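Local structure of core protein VP7 (African horsesickness virus, 1AHS) at residues N31-C36 with A47-R52; V85-V90 with V98-I103. The protein forms, as a trimer whose top domain this fragment is, the surface layer of the viral core and binds structural protein VP3. All coordinates share one frame; numbering follows the deposited sequence.

Contact 1: N31-C36 with A47-R52; sequences NIAEVC and ALLAPR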
loop_
_atom_site.group_PDB
_atom_site.type_symbol
_atom_site.label_atom_id
_atom_site.label_comp_id
_atom_site.label_asym_id
_atom_site.label_seq_id
_atom_site.Cartn_x
_atom_site.Cartn_y
_atom_site.Cartn_z
ATOM N N ASN B 31 -5.302 7.995 2.818
ATOM C CA ASN B 31 -6.039 8.357 1.625
ATOM C C ASN B 31 -6.714 7.255 0.808
ATOM O O ASN B 31 -7.464 7.540 -0.133
ATOM C CB ASN B 31 -5.134 9.211 0.734
ATOM C CG ASN B 31 -4.985 10.618 1.266
ATOM O OD1 ASN B 31 -4.421 10.805 2.338
ATOM N ND2 ASN B 31 -5.517 11.618 0.544
ATOM N N ILE B 32 -6.577 6.018 1.260
ATOM C CA ILE B 32 -7.109 4.899 0.532
ATOM C C ILE B 32 -7.980 3.978 1.369
ATOM O O ILE B 32 -7.636 3.608 2.496
ATOM C CB ILE B 32 -5.924 4.116 -0.087
ATOM C CG1 ILE B 32 -5.082 5.063 -0.916
ATOM C CG2 ILE B 32 -6.395 3.008 -0.980
ATOM C CD1 ILE B 32 -4.010 4.369 -1.677
ATOM N N ALA B 33 -9.097 3.572 0.791
ATOM C CA ALA B 33 -10.015 2.670 1.448
ATOM C C ALA B 33 -10.327 1.616 0.378
ATOM O O ALA B 33 -10.181 1.893 -0.816
ATOM C CB ALA B 33 -11.270 3.435 1.841
ATOM N N GLU B 34 -10.738 0.422 0.766
ATOM C CA GLU B 34 -11.064 -0.604 -0.212
ATOM C C GLU B 34 -12.334 -1.308 0.222
ATOM O O GLU B 34 -12.551 -1.481 1.411
ATOM C CB GLU B 34 -9.961 -1.668 -0.249
ATOM C CG GLU B 34 -8.631 -1.230 -0.865
ATOM C CD GLU B 34 -7.575 -2.338 -0.930
ATOM O OE1 GLU B 34 -7.785 -3.471 -0.414
ATOM O OE2 GLU B 34 -6.491 -2.061 -1.492
ATOM N N VAL B 35 -13.188 -1.716 -0.705
ATOM C CA VAL B 35 -14.376 -2.462 -0.292
ATOM C C VAL B 35 -14.352 -3.823 -0.990
ATOM O O VAL B 35 -14.099 -3.921 -2.192
ATOM C CB VAL B 35 -15.704 -1.617 -0.433
ATOM C CG1 VAL B 35 -15.567 -0.585 -1.480
ATOM C CG2 VAL B 35 -16.897 -2.471 -0.686
ATOM N N CYS B 36 -14.362 -4.867 -0.178
ATOM C CA CYS B 36 -14.312 -6.226 -0.651
ATOM C C CYS B 36 -15.722 -6.582 -1.000
ATOM O O CYS B 36 -16.598 -6.388 -0.183
ATOM C CB CYS B 36 -13.815 -7.152 0.462
ATOM S SG CYS B 36 -12.052 -6.996 0.828
ATOM N N ALA B 47 -20.737 5.922 4.607
ATOM C CA ALA B 47 -20.130 5.847 5.930
ATOM C C ALA B 47 -18.642 5.599 5.919
ATOM O O ALA B 47 -17.939 5.992 6.845
ATOM C CB ALA B 47 -20.799 4.756 6.737
ATOM N N LEU B 48 -18.176 4.944 4.866
ATOM C CA LEU B 48 -16.778 4.594 4.733
ATOM C C LEU B 48 -15.940 5.714 4.134
ATOM O O LEU B 48 -14.895 6.040 4.684
ATOM C CB LEU B 48 -16.694 3.319 3.887
ATOM C CG LEU B 48 -15.503 2.346 3.767
ATOM C CD1 LEU B 48 -14.802 2.455 2.425
ATOM C CD2 LEU B 48 -14.558 2.461 4.922
ATOM N N LEU B 49 -16.404 6.332 3.040
ATOM C CA LEU B 49 -15.643 7.388 2.370
ATOM C C LEU B 49 -15.711 8.746 2.987
ATOM O O LEU B 49 -14.865 9.581 2.746
ATOM C CB LEU B 49 -16.082 7.531 0.936
ATOM C CG LEU B 49 -15.877 6.324 0.036
ATOM C CD1 LEU B 49 -16.100 6.815 -1.377
ATOM C CD2 LEU B 49 -14.464 5.772 0.206
ATOM N N ALA B 50 -16.746 8.988 3.756
ATOM C CA ALA B 50 -16.922 10.251 4.391
ATOM C C ALA B 50 -16.005 10.493 5.541
ATOM O O ALA B 50 -15.964 9.710 6.523
ATOM C CB ALA B 50 -18.289 10.377 4.860
ATOM N N PRO B 51 -15.310 11.646 5.481
ATOM C CA PRO B 51 -14.352 12.162 6.475
ATOM C C PRO B 51 -15.238 12.484 7.675
ATOM O O PRO B 51 -16.458 12.662 7.497
ATOM C CB PRO B 51 -13.834 13.451 5.818
ATOM C CG PRO B 51 -14.979 13.898 4.959
ATOM C CD PRO B 51 -15.480 12.599 4.366
ATOM N N ARG B 52 -14.707 12.613 8.884
ATOM C CA ARG B 52 -15.694 12.886 9.924
ATOM C C ARG B 52 -16.496 14.193 9.744
ATOM O O ARG B 52 -16.004 15.171 9.122
ATOM C CB ARG B 52 -15.205 12.543 11.344
#
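A33 turns its methyl toward the short helix 46-49 and meets the end of L48, with A33 CB 3.7 Å from L48 CD1. L49 adds a looser touch to the same methyl, its CD2 lying 4.3 Å from A33 CB. L48 reaches the strand because its CG stands anti to the backbone N (chi1 -162°). L49 reaches it differently: its CA–CB bond points neither at the strand nor away from it, and only the end of the side chain bends nearer. V35, the next residue to turn its side chain to the same side, lies farther from the segment 47-52. The contact is wholly apolar and small, 120 Å² in all. The top domain of VP7 is an antiparallel beta sandwich, and here a single helical turn lies over strand 32-37, next to strand 116-122 in its sheet. F120 of that neighbouring strand touches both V35 and L49. I32 and E34 turn the other way. E34 spends its carboxylate on S13 OG and G14 N, while I32 packs on N29 of a second subunit. The helix is tied down by its own carbonyls: L48 O bonds to Y27 OH and L49 O to Y4 OH.

Contact 2: V85-V90 with V98-I103; sequences VTVDGV and VAWNTI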
loop_
_atom_site.group_PDB
_atom_site.type_symbol
_atom_site.label_atom_id
_atom_site.label_comp_id
_atom_site.label_asym_id
_atom_site.label_seq_id
_atom_site.Cartn_x
_atom_site.Cartn_y
_atom_site.Cartn_z
ATOM N N VAL B 85 -19.577 2.155 -10.034
ATOM C CA VAL B 85 -19.707 3.040 -8.898
ATOM C C VAL B 85 -20.623 4.186 -9.385
ATOM O O VAL B 85 -20.435 4.695 -10.496
ATOM C CB VAL B 85 -18.287 3.562 -8.479
ATOM C CG1 VAL B 85 -18.393 4.750 -7.551
ATOM C CG2 VAL B 85 -17.514 2.459 -7.792
ATOM N N THR B 86 -21.712 4.462 -8.670
ATOM C CA THR B 86 -22.544 5.593 -9.061
ATOM C C THR B 86 -22.484 6.648 -7.954
ATOM O O THR B 86 -22.407 6.303 -6.769
ATOM C CB THR B 86 -24.015 5.201 -9.348
ATOM O OG1 THR B 86 -24.622 4.595 -8.206
ATOM C CG2 THR B 86 -24.079 4.254 -10.476
ATOM N N VAL B 87 -22.336 7.913 -8.335
ATOM C CA VAL B 87 -22.351 8.994 -7.353
ATOM C C VAL B 87 -23.548 9.909 -7.689
ATOM O O VAL B 87 -23.571 10.575 -8.741
ATOM C CB VAL B 87 -21.061 9.826 -7.342
ATOM C CG1 VAL B 87 -21.170 10.899 -6.281
ATOM C CG2 VAL B 87 -19.855 8.959 -7.039
ATOM N N ASP B 88 -24.549 9.910 -6.808
ATOM C CA ASP B 88 -25.778 10.711 -6.978
ATOM C C ASP B 88 -26.522 10.145 -8.168
ATOM O O ASP B 88 -27.075 10.893 -8.977
ATOM C CB ASP B 88 -25.469 12.205 -7.261
ATOM C CG ASP B 88 -26.478 13.175 -6.602
ATOM O OD1 ASP B 88 -27.491 12.738 -6.008
ATOM O OD2 ASP B 88 -26.218 14.400 -6.642
ATOM N N GLY B 89 -26.497 8.825 -8.302
ATOM C CA GLY B 89 -27.159 8.218 -9.441
ATOM C C GLY B 89 -26.365 8.256 -10.744
ATOM O O GLY B 89 -26.694 7.545 -11.681
ATOM N N VAL B 90 -25.340 9.092 -10.838
ATOM C CA VAL B 90 -24.520 9.146 -12.044
ATOM C C VAL B 90 -23.448 8.054 -12.000
ATOM O O VAL B 90 -22.751 7.868 -10.991
ATOM C CB VAL B 90 -23.810 10.485 -12.165
ATOM C CG1 VAL B 90 -22.940 10.526 -13.428
ATOM C CG2 VAL B 90 -24.820 11.601 -12.149
ATOM N N VAL B 98 -13.585 12.274 -9.572
ATOM C CA VAL B 98 -14.953 12.662 -9.271
ATOM C C VAL B 98 -14.995 13.584 -8.048
ATOM O O VAL B 98 -14.291 13.324 -7.077
ATOM C CB VAL B 98 -15.847 11.396 -9.063
ATOM C CG1 VAL B 98 -15.051 10.253 -8.551
ATOM C CG2 VAL B 98 -16.900 11.637 -8.071
ATOM N N ALA B 99 -15.768 14.685 -8.125
ATOM C CA ALA B 99 -15.949 15.670 -7.016
ATOM C C ALA B 99 -17.164 15.253 -6.203
ATOM O O ALA B 99 -18.275 15.262 -6.715
ATOM C CB ALA B 99 -16.165 17.077 -7.577
ATOM N N TRP B 100 -16.967 14.858 -4.959
ATOM C CA TRP B 100 -18.072 14.390 -4.134
ATOM C C TRP B 100 -18.436 15.414 -3.063
ATOM O O TRP B 100 -17.562 15.898 -2.336
ATOM C CB TRP B 100 -17.682 13.088 -3.455
ATOM C CG TRP B 100 -18.745 12.502 -2.634
ATOM C CD1 TRP B 100 -20.070 12.438 -2.947
ATOM C CD2 TRP B 100 -18.586 11.802 -1.383
ATOM N NE1 TRP B 100 -20.749 11.733 -1.963
ATOM C CE2 TRP B 100 -19.862 11.341 -0.998
ATOM C CE3 TRP B 100 -17.494 11.515 -0.574
ATOM C CZ2 TRP B 100 -20.073 10.617 0.167
ATOM C CZ3 TRP B 100 -17.701 10.793 0.577
ATOM C CH2 TRP B 100 -18.974 10.350 0.942
ATOM N N ASN B 101 -19.728 15.650 -2.877
ATOM C CA ASN B 101 -20.089 16.638 -1.919
ATOM C C ASN B 101 -20.177 16.161 -0.500
ATOM O O ASN B 101 -20.487 16.957 0.362
ATOM C CB ASN B 101 -21.340 17.383 -2.345
ATOM C CG ASN B 101 -22.561 16.509 -2.362
ATOM O OD1 ASN B 101 -22.627 15.494 -1.665
ATOM N ND2 ASN B 101 -23.562 16.918 -3.120
ATOM N N THR B 102 -19.904 14.888 -0.239
ATOM C CA THR B 102 -19.943 14.371 1.138
ATOM C C THR B 102 -21.314 13.893 1.562
ATOM O O THR B 102 -21.468 13.072 2.470
ATOM C CB THR B 102 -19.457 15.477 2.071
ATOM O OG1 THR B 102 -18.042 15.622 1.893
ATOM C CG2 THR B 102 -19.857 15.284 3.477
ATOM N N ILE B 103 -22.314 14.334 0.813
ATOM C CA ILE B 103 -23.705 14.057 1.143
ATOM C C ILE B 103 -24.353 13.022 0.290
ATOM O O ILE B 103 -25.059 12.144 0.800
ATOM C CB ILE B 103 -24.590 15.340 0.961
ATOM C CG1 ILE B 103 -24.067 16.465 1.824
ATOM C CG2 ILE B 103 -26.032 15.075 1.381
ATOM C CD1 ILE B 103 -24.045 16.082 3.276
#
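N101 OD1 accepts two backbone N-H groups, from I103 and from A104 just beyond. The bond from I103 N to N101 OD1 is 2.8 Å long, and its donor is tilted 24° from the carbonyl plane. It closes an Asx turn at the end of strand 98-100. The contact between the segments is made by V87, which meets V98 and W100 with its two methyls. V87 CG1, anti to the backbone N (chi1 -179°), comes obliquely to the indole, 3.8 Å from W100 CD1. V87 CG2 meets V98 CG2 at 4.1 Å. The side chains of V87 and W100 cross at about a right angle. T102 N sits 3.4 Å above one face of the indole, toward its rim. Strands 84-87 and 98-100 belong to different sheets of the beta sandwich, so this is packing between sheets. V87 also starts a type I' turn to V90, closed by V87 N to V90 O and V90 N to V87 O. Its third residue, G89, has backbone angles that call for glycine. W100 NE1 bonds to A104 O. The segments therefore meet through hydrocarbon and indole carbon alone; hydrogen bonds shape the turns and tie each strand into its own sheet.

Both contacts are buried and apolar, and nearly equal in area. Contact 1 is the more central: its centre lies about 6 Å from the chain centre, that of contact 2 about 13 Å. Each uses a strand of the five-stranded sheet: an inner one, 32-37, in contact 1, and an outermost one, 98-100, in contact 2. Contact 1 sets a helical turn on that sheet, whereas contact 2 joins it to the four-stranded sheet. Contact 1 uses only aliphatic groups; contact 2 adds an indole and is flanked by exposed turn residues. The two meet directly, as L49 CB lies 3.7 Å from W100 CZ3. A second subunit touches I32, behind strand 32-37; none touches contact 2.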